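Local structure of thermoresistant glucokinase (Janibacter sp. HTCC2649, 4EUN) at residues 58-63 with 106-111; 35-40 with 160-165; 28-33 with 189-194. The protein probably catalyses the ATP-dependent phosphorylation of gluconate, as a P-loop sugar kinase of the gluconokinase type. All blocks are in the same frame, centred on the assembly; numbering follows the deposited sequence.

From the N terminus the chain enters strand 31-35, the middle strand of a five-stranded parallel sheet. Contact 3 ties the start of this strand to the end of the last helix, 180-191, and so closes the largest loop. Within it, contact 2 joins the end of the same strand and the loop that follows to the exit of helix 155-161. Nested deepest is contact 1, where strand 56-59, outermost within this chain, pairs with strand 104-108; no loops cross. Contacts 1 and 2 meet directly, with Leu-111 packed on Met-35, while the backbone N of Ile-106 hydrogen-bonds to Val-32 O of contact 3. Contacts 2 and 3 lie on opposite sides of the chain's centre.

Contact 1: residues 58-63 with 106-111; sequences AEADAF and ITCSAL
Glu-59 and Thr-107, paired neighbours on parallel strands, meet on one face of the sheet through their polar ends. In the conformer of Glu-59 described here, one of two, Thr-107 OG1 donates to Glu-59 OE1 at 2.8 Å, coming in from above the carboxylate plane, 57° out of it. The bend at chi2 (-69°) carries the carboxylate forward, beside the start of the 3-10 segment. There its other oxygen, OE2, accepts the backbone N-H of Asp-61 at 3.1 Å, so in this conformer one carboxylate bridges the neighbouring strand and the first turn beyond its own. The backbones of the two strands are joined by Thr-107 N to Ala-58 O and by Ala-60 N to Thr-107 O, the latter 3.0 Å long and in the carbonyl plane. On the other face, Ala-58 CB rests on Ile-106 CG2 at 4.0 Å, and Trp-93 of helix 80-99 covers both residues. Past the paired strands the chain 60-63 turns into a 3-10 segment, and Ala-60 CB packs on Cys-108 SG at 3.7 Å. Asp-61 and Ser-109 do not touch directly; a water carries their link, donating to Asp-61 OD1 and accepting from Ser-109 N. Farther out, Thr-107 touches Lys-42 and Ala-46 of helix 42-53. Phe-57 of the second subunit packs on Glu-59, and Trp-93 of that subunit donates through NE1 to Ala-62 O. This is the outermost strand, within this chain, of the parallel sheet of a P-loop kinase fold, at the subunit interface. With the Glu-59 side chain about 5 Å from a bound sulfate, its two bonds can probably hold the carboxylate, in this conformer, turned beside an anion pocket.

Contact 2: residues 35-40 with 160-165; sequences MGVSGS and ATLEAL. With SO4 (sulfate ion), chain B.
The end of strand 31-35 and the loop after it, which has the pattern of a P-loop (Walker A), pack against the chain leaving helix 155-161. Leu-162, just past the helix end, supplies most of its own segment's share by splitting its two methyls. CD1 lies against the thioether of Met-35, 3.6 Å from SD in the conformer described, while CD2 reaches Val-37 CG1 at 4.1 Å and also faces Gly-36 CA. The Leu-162 side chain runs obliquely over Met-35 but nearly at a right angle to Val-37. In that conformer, one of two, a bend at chi3 (70°) in Met-35 brings CE to 4.1 Å from Leu-165 CD2. In a P-loop the backbone wraps round an anion, and a sulfate, probably from the crystallisation liquor, sits here where a nucleotide phosphate would be expected: Gly-39 N donates to its O2 at 3.1 Å with an N-H...O angle of 166°. Gly-41 N, Lys-42 NZ and Thr-43 OG1 also bond to the ion. Residues 37-40 form a type II beta turn, in which Val-37 O accepts from both Ser-40 N and Ser-40 OG, the hydroxyl bond measuring 2.6 Å and lying in the carbonyl plane.

Contact 3: residues 28-33 with 189-194; sequences PTRHVV and TWLDIA
Arg-30 lays its guanidinium over the terminal methyl of Ile-193, whose CD1 sits beneath the centre of one face, 3.8 Å from CZ. The two side chains cross at a slant, and CD1 also meets the aliphatic part of the arginine, lying 3.9 Å from Arg-30 CB. At its edge the same flat group grips a single carbonyl end-on: Arg-30 NH1 and NH2 both donate to Leu-191 O, each at 3.0 Å. The NH2 bond lies in the carbonyl plane on a lone pair, whereas the NH1 donor is tilted 24° from it. Bends at chi2 (-65°) and chi3 (-61°) curl the arginine chain round to reach this oxygen. Leu-191 is the last residue of helix 180-191, and Asp-192 leaves helical geometry with positive phi, so the cation sits at the carbonyl end of the helix, where it should be stabilised electrostatically. Strand 31-35, which Arg-30 leads into, is the centre of the parallel sheet. Arg-30 NH2 also forms a salt bridge with Asp-127 at the start of the adjacent strand 127-132, and a water links NH1 to Ala-194 N. Val-32, near the start of strand 31-35, points toward helix 180-191, its CG2 meeting Leu-191 CD2 tip to tip at 3.7 Å, with Leu-129 of strand 127-132 packed beside Val-32.

Contact 1: residues 58-63 with 106-111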
# COMPACT_ATOMS: atom_id res chain seq x y z
N ALA A 58 -3.36 -3.60 -0.54
CA ALA A 58 -2.69 -3.47 0.75
C ALA A 58 -1.24 -3.94 0.63
O ALA A 58 -0.91 -4.80 -0.18
CB ALA A 58 -3.39 -4.28 1.81
N GLU A 59 -0.39 -3.35 1.47
CA GLU A 59 1.02 -3.69 1.51
C GLU A 59 1.23 -4.65 2.68
O GLU A 59 0.98 -4.28 3.82
CB GLU A 59 1.80 -2.40 1.74
CG GLU A 59 2.96 -2.23 0.80
CD GLU A 59 4.05 -3.23 1.07
OE1 GLU A 59 4.66 -3.74 0.10
OE2 GLU A 59 4.29 -3.52 2.26
N ALA A 60 1.67 -5.87 2.39
CA ALA A 60 1.76 -6.90 3.42
C ALA A 60 2.75 -6.60 4.55
O ALA A 60 2.54 -7.05 5.67
CB ALA A 60 2.07 -8.28 2.81
N ASP A 61 3.80 -5.83 4.28
CA ASP A 61 4.78 -5.56 5.34
C ASP A 61 4.15 -4.78 6.49
O ASP A 61 4.67 -4.80 7.60
CB ASP A 61 6.02 -4.82 4.81
CG ASP A 61 7.07 -5.75 4.25
OD1 ASP A 61 7.00 -6.97 4.53
OD2 ASP A 61 7.99 -5.26 3.56
N ALA A 62 3.05 -4.08 6.24
CA ALA A 62 2.44 -3.30 7.31
C ALA A 62 1.85 -4.21 8.38
O ALA A 62 1.64 -3.79 9.51
CB ALA A 62 1.36 -2.37 6.74
N PHE A 63 1.62 -5.47 8.01
CA PHE A 63 1.07 -6.47 8.93
C PHE A 63 2.15 -7.08 9.82
O PHE A 63 1.83 -7.78 10.78
CB PHE A 63 0.37 -7.59 8.16
CG PHE A 63 -0.90 -7.18 7.48
CD1 PHE A 63 -0.87 -6.44 6.31
CD2 PHE A 63 -2.13 -7.56 8.01
CE1 PHE A 63 -2.05 -6.08 5.66
CE2 PHE A 63 -3.31 -7.20 7.37
CZ PHE A 63 -3.27 -6.46 6.20
N ILE A 106 -2.61 -7.85 -2.59
CA ILE A 106 -1.58 -7.45 -1.64
C ILE A 106 -0.20 -7.70 -2.23
O ILE A 106 -0.02 -8.63 -3.02
CB ILE A 106 -1.70 -8.19 -0.29
CG1 ILE A 106 -1.44 -9.68 -0.44
CG2 ILE A 106 -3.09 -7.95 0.33
CD1 ILE A 106 -1.53 -10.43 0.88
N THR A 107 0.77 -6.88 -1.84
CA THR A 107 2.16 -7.14 -2.21
C THR A 107 2.85 -7.87 -1.08
O THR A 107 2.71 -7.47 0.08
CB THR A 107 2.90 -5.83 -2.46
OG1 THR A 107 2.66 -4.94 -1.36
CG2 THR A 107 2.39 -5.16 -3.72
N CYS A 108 3.58 -8.93 -1.41
CA CYS A 108 4.39 -9.66 -0.43
C CYS A 108 5.84 -9.77 -0.91
O CYS A 108 6.09 -9.85 -2.11
CB CYS A 108 3.89 -11.10 -0.27
SG CYS A 108 2.31 -11.25 0.55
N SER A 109 6.78 -9.81 0.03
CA SER A 109 8.16 -10.16 -0.29
C SER A 109 8.25 -11.65 -0.61
O SER A 109 7.24 -12.28 -0.93
CB SER A 109 9.08 -9.80 0.88
OG SER A 109 8.53 -10.26 2.10
N ALA A 110 9.46 -12.22 -0.56
CA ALA A 110 9.67 -13.60 -0.99
C ALA A 110 8.86 -14.59 -0.16
O ALA A 110 8.81 -14.49 1.07
CB ALA A 110 11.12 -13.95 -0.93
N LEU A 111 8.23 -15.55 -0.82
CA LEU A 111 7.50 -16.57 -0.11
C LEU A 111 7.93 -17.97 -0.51
O LEU A 111 8.16 -18.26 -1.70
CB LEU A 111 6.02 -16.45 -0.41
CG LEU A 111 5.36 -15.11 -0.12
CD1 LEU A 111 3.96 -15.11 -0.70
CD2 LEU A 111 5.34 -14.86 1.37
O HOH W 1 5.89 -8.40 2.24
O HOH W 2 8.86 -8.99 4.24

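Contact 2: residues 35-40 with 160-165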
# COMPACT_ATOMS: atom_id res chain seq x y z
N MET A 35 4.02 -11.27 -5.51
CA MET A 35 5.12 -11.76 -4.71
C MET A 35 6.42 -11.46 -5.45
O MET A 35 6.51 -11.65 -6.65
CB MET A 35 4.94 -13.26 -4.48
CG MET A 35 6.20 -14.02 -4.21
SD MET A 35 5.88 -15.78 -3.95
CE MET A 35 5.42 -16.35 -5.59
N GLY A 36 7.42 -10.96 -4.73
CA GLY A 36 8.72 -10.71 -5.33
C GLY A 36 9.60 -10.01 -4.32
O GLY A 36 9.09 -9.47 -3.35
N VAL A 37 10.90 -10.01 -4.54
CA VAL A 37 11.78 -9.36 -3.57
C VAL A 37 11.61 -7.84 -3.58
O VAL A 37 10.98 -7.29 -4.48
CB VAL A 37 13.26 -9.73 -3.79
CG1 VAL A 37 13.42 -11.25 -3.80
CG2 VAL A 37 13.78 -9.13 -5.09
N SER A 38 12.15 -7.18 -2.57
CA SER A 38 12.16 -5.72 -2.52
C SER A 38 12.87 -5.13 -3.73
O SER A 38 13.96 -5.58 -4.11
CB SER A 38 12.86 -5.23 -1.25
OG SER A 38 12.13 -5.60 -0.09
N GLY A 39 12.26 -4.12 -4.33
CA GLY A 39 12.89 -3.43 -5.45
C GLY A 39 12.57 -4.09 -6.78
O GLY A 39 13.15 -3.73 -7.80
N SER A 40 11.64 -5.04 -6.76
CA SER A 40 11.22 -5.72 -7.97
C SER A 40 10.11 -4.96 -8.71
O SER A 40 9.89 -5.18 -9.90
CB SER A 40 10.80 -7.16 -7.67
OG SER A 40 9.74 -7.21 -6.73
N ALA A 160 16.88 -16.72 -2.06
CA ALA A 160 16.89 -18.11 -1.58
C ALA A 160 15.52 -18.54 -1.04
O ALA A 160 15.17 -19.72 -1.10
CB ALA A 160 17.97 -18.30 -0.54
N THR A 161 14.75 -17.59 -0.51
CA THR A 161 13.45 -17.86 0.11
C THR A 161 12.33 -17.98 -0.92
O THR A 161 11.34 -18.68 -0.72
CB THR A 161 13.11 -16.74 1.14
OG1 THR A 161 14.09 -16.74 2.18
CG2 THR A 161 11.72 -16.93 1.75
N LEU A 162 12.51 -17.28 -2.04
CA LEU A 162 11.51 -17.21 -3.10
C LEU A 162 11.46 -18.52 -3.89
O LEU A 162 12.24 -18.71 -4.83
CB LEU A 162 11.83 -16.02 -4.01
CG LEU A 162 10.76 -15.57 -5.01
CD1 LEU A 162 9.45 -15.59 -4.34
CD2 LEU A 162 11.04 -14.17 -5.51
N GLU A 163 10.54 -19.40 -3.51
CA GLU A 163 10.39 -20.71 -4.16
C GLU A 163 9.46 -20.62 -5.37
O GLU A 163 8.40 -20.01 -5.29
CB GLU A 163 9.87 -21.76 -3.16
CG GLU A 163 10.88 -22.08 -2.06
CD GLU A 163 10.38 -23.03 -1.00
OE1 GLU A 163 9.23 -23.52 -1.08
OE2 GLU A 163 11.16 -23.31 -0.06
N ALA A 164 9.87 -21.22 -6.48
CA ALA A 164 9.09 -21.18 -7.72
C ALA A 164 7.65 -21.63 -7.49
O ALA A 164 7.39 -22.53 -6.67
CB ALA A 164 9.74 -22.07 -8.78
N LEU A 165 6.72 -21.00 -8.19
CA LEU A 165 5.34 -21.50 -8.18
C LEU A 165 5.30 -22.93 -8.70
O LEU A 165 5.97 -23.28 -9.68
CB LEU A 165 4.42 -20.59 -9.00
CG LEU A 165 4.15 -19.23 -8.38
CD1 LEU A 165 3.58 -18.31 -9.42
CD2 LEU A 165 3.19 -19.36 -7.21
S SO4 B . 8.82 -3.11 -4.53
O1 SO4 B . 8.82 -4.57 -4.62
O2 SO4 B . 9.66 -2.72 -3.41
O3 SO4 B . 7.46 -2.63 -4.33
O4 SO4 B . 9.36 -2.52 -5.75

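Contact 3: residues 28-33 with 189-194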
# COMPACT_ATOMS: atom_id res chain seq x y z
N PRO A 28 -17.97 -14.57 -7.16
CA PRO A 28 -17.04 -14.86 -6.06
C PRO A 28 -16.02 -13.74 -5.89
O PRO A 28 -15.75 -12.99 -6.83
CB PRO A 28 -16.34 -16.12 -6.53
CG PRO A 28 -17.38 -16.83 -7.33
CD PRO A 28 -18.22 -15.76 -7.99
N THR A 29 -15.45 -13.63 -4.69
CA THR A 29 -14.42 -12.62 -4.47
C THR A 29 -13.10 -13.13 -5.01
O THR A 29 -12.91 -14.34 -5.16
CB THR A 29 -14.30 -12.22 -2.98
OG1 THR A 29 -13.97 -13.37 -2.20
CG2 THR A 29 -15.62 -11.64 -2.49
N ARG A 30 -12.20 -12.20 -5.32
CA ARG A 30 -10.89 -12.57 -5.84
C ARG A 30 -9.83 -12.04 -4.92
O ARG A 30 -9.99 -10.98 -4.30
CB ARG A 30 -10.68 -11.99 -7.24
CG ARG A 30 -11.69 -12.47 -8.27
CD ARG A 30 -11.56 -13.96 -8.52
NE ARG A 30 -10.24 -14.30 -9.04
CZ ARG A 30 -9.90 -14.24 -10.33
NH1 ARG A 30 -10.78 -13.84 -11.23
NH2 ARG A 30 -8.67 -14.56 -10.70
N HIS A 31 -8.72 -12.77 -4.82
CA HIS A 31 -7.66 -12.40 -3.91
C HIS A 31 -6.32 -12.68 -4.56
O HIS A 31 -6.00 -13.83 -4.86
CB HIS A 31 -7.83 -13.12 -2.57
CG HIS A 31 -9.21 -12.93 -2.01
ND1 HIS A 31 -9.55 -11.81 -1.29
CD2 HIS A 31 -10.34 -13.65 -2.15
CE1 HIS A 31 -10.84 -11.86 -0.99
NE2 HIS A 31 -11.34 -12.97 -1.49
N VAL A 32 -5.57 -11.61 -4.79
CA VAL A 32 -4.34 -11.69 -5.57
C VAL A 32 -3.18 -11.33 -4.66
O VAL A 32 -3.28 -10.43 -3.84
CB VAL A 32 -4.39 -10.70 -6.76
CG1 VAL A 32 -3.12 -10.81 -7.61
CG2 VAL A 32 -5.62 -10.96 -7.62
N VAL A 33 -2.08 -12.06 -4.81
CA VAL A 33 -0.84 -11.73 -4.11
C VAL A 33 0.24 -11.49 -5.14
O VAL A 33 0.50 -12.35 -5.97
CB VAL A 33 -0.40 -12.87 -3.14
CG1 VAL A 33 0.98 -12.57 -2.56
CG2 VAL A 33 -1.43 -13.03 -2.02
N THR A 189 -5.01 -9.78 -18.07
CA THR A 189 -5.51 -10.77 -19.01
C THR A 189 -5.60 -12.13 -18.33
O THR A 189 -6.60 -12.84 -18.46
CB THR A 189 -4.60 -10.88 -20.26
OG1 THR A 189 -4.61 -9.65 -20.98
CG2 THR A 189 -5.09 -11.99 -21.18
N TRP A 190 -4.56 -12.49 -17.58
CA TRP A 190 -4.54 -13.77 -16.90
C TRP A 190 -5.57 -13.85 -15.76
O TRP A 190 -6.31 -14.83 -15.66
CB TRP A 190 -3.14 -14.08 -16.39
CG TRP A 190 -3.11 -15.39 -15.70
CD1 TRP A 190 -3.19 -16.63 -16.27
CD2 TRP A 190 -3.02 -15.61 -14.29
NE1 TRP A 190 -3.15 -17.60 -15.30
CE2 TRP A 190 -3.04 -17.00 -14.08
CE3 TRP A 190 -2.92 -14.76 -13.18
CZ2 TRP A 190 -2.96 -17.56 -12.80
CZ3 TRP A 190 -2.84 -15.31 -11.92
CH2 TRP A 190 -2.87 -16.70 -11.74
N LEU A 191 -5.60 -12.83 -14.91
CA LEU A 191 -6.49 -12.82 -13.75
C LEU A 191 -7.96 -12.89 -14.15
O LEU A 191 -8.77 -13.50 -13.46
CB LEU A 191 -6.26 -11.56 -12.90
CG LEU A 191 -4.96 -11.52 -12.09
CD1 LEU A 191 -4.74 -10.13 -11.54
CD2 LEU A 191 -5.04 -12.53 -10.96
N ASP A 192 -8.28 -12.24 -15.27
CA ASP A 192 -9.64 -12.16 -15.78
C ASP A 192 -10.65 -11.84 -14.69
O ASP A 192 -11.64 -12.55 -14.49
CB ASP A 192 -10.02 -13.46 -16.50
CG ASP A 192 -11.31 -13.32 -17.29
OD1 ASP A 192 -11.66 -12.19 -17.67
OD2 ASP A 192 -11.97 -14.35 -17.53
N ILE A 193 -10.38 -10.76 -13.95
CA ILE A 193 -11.26 -10.33 -12.88
C ILE A 193 -12.59 -9.93 -13.49
O ILE A 193 -12.63 -9.14 -14.43
CB ILE A 193 -10.68 -9.11 -12.13
CG1 ILE A 193 -9.28 -9.42 -11.59
CG2 ILE A 193 -11.62 -8.69 -11.01
CD1 ILE A 193 -9.25 -10.45 -10.48
N ALA A 194 -13.67 -10.50 -12.97
CA ALA A 194 -15.00 -10.20 -13.49
C ALA A 194 -15.30 -8.73 -13.25
O ALA A 194 -15.03 -8.22 -12.17
CB ALA A 194 -16.05 -11.08 -12.84
O HOH W 3 -13.56 -13.00 -11.14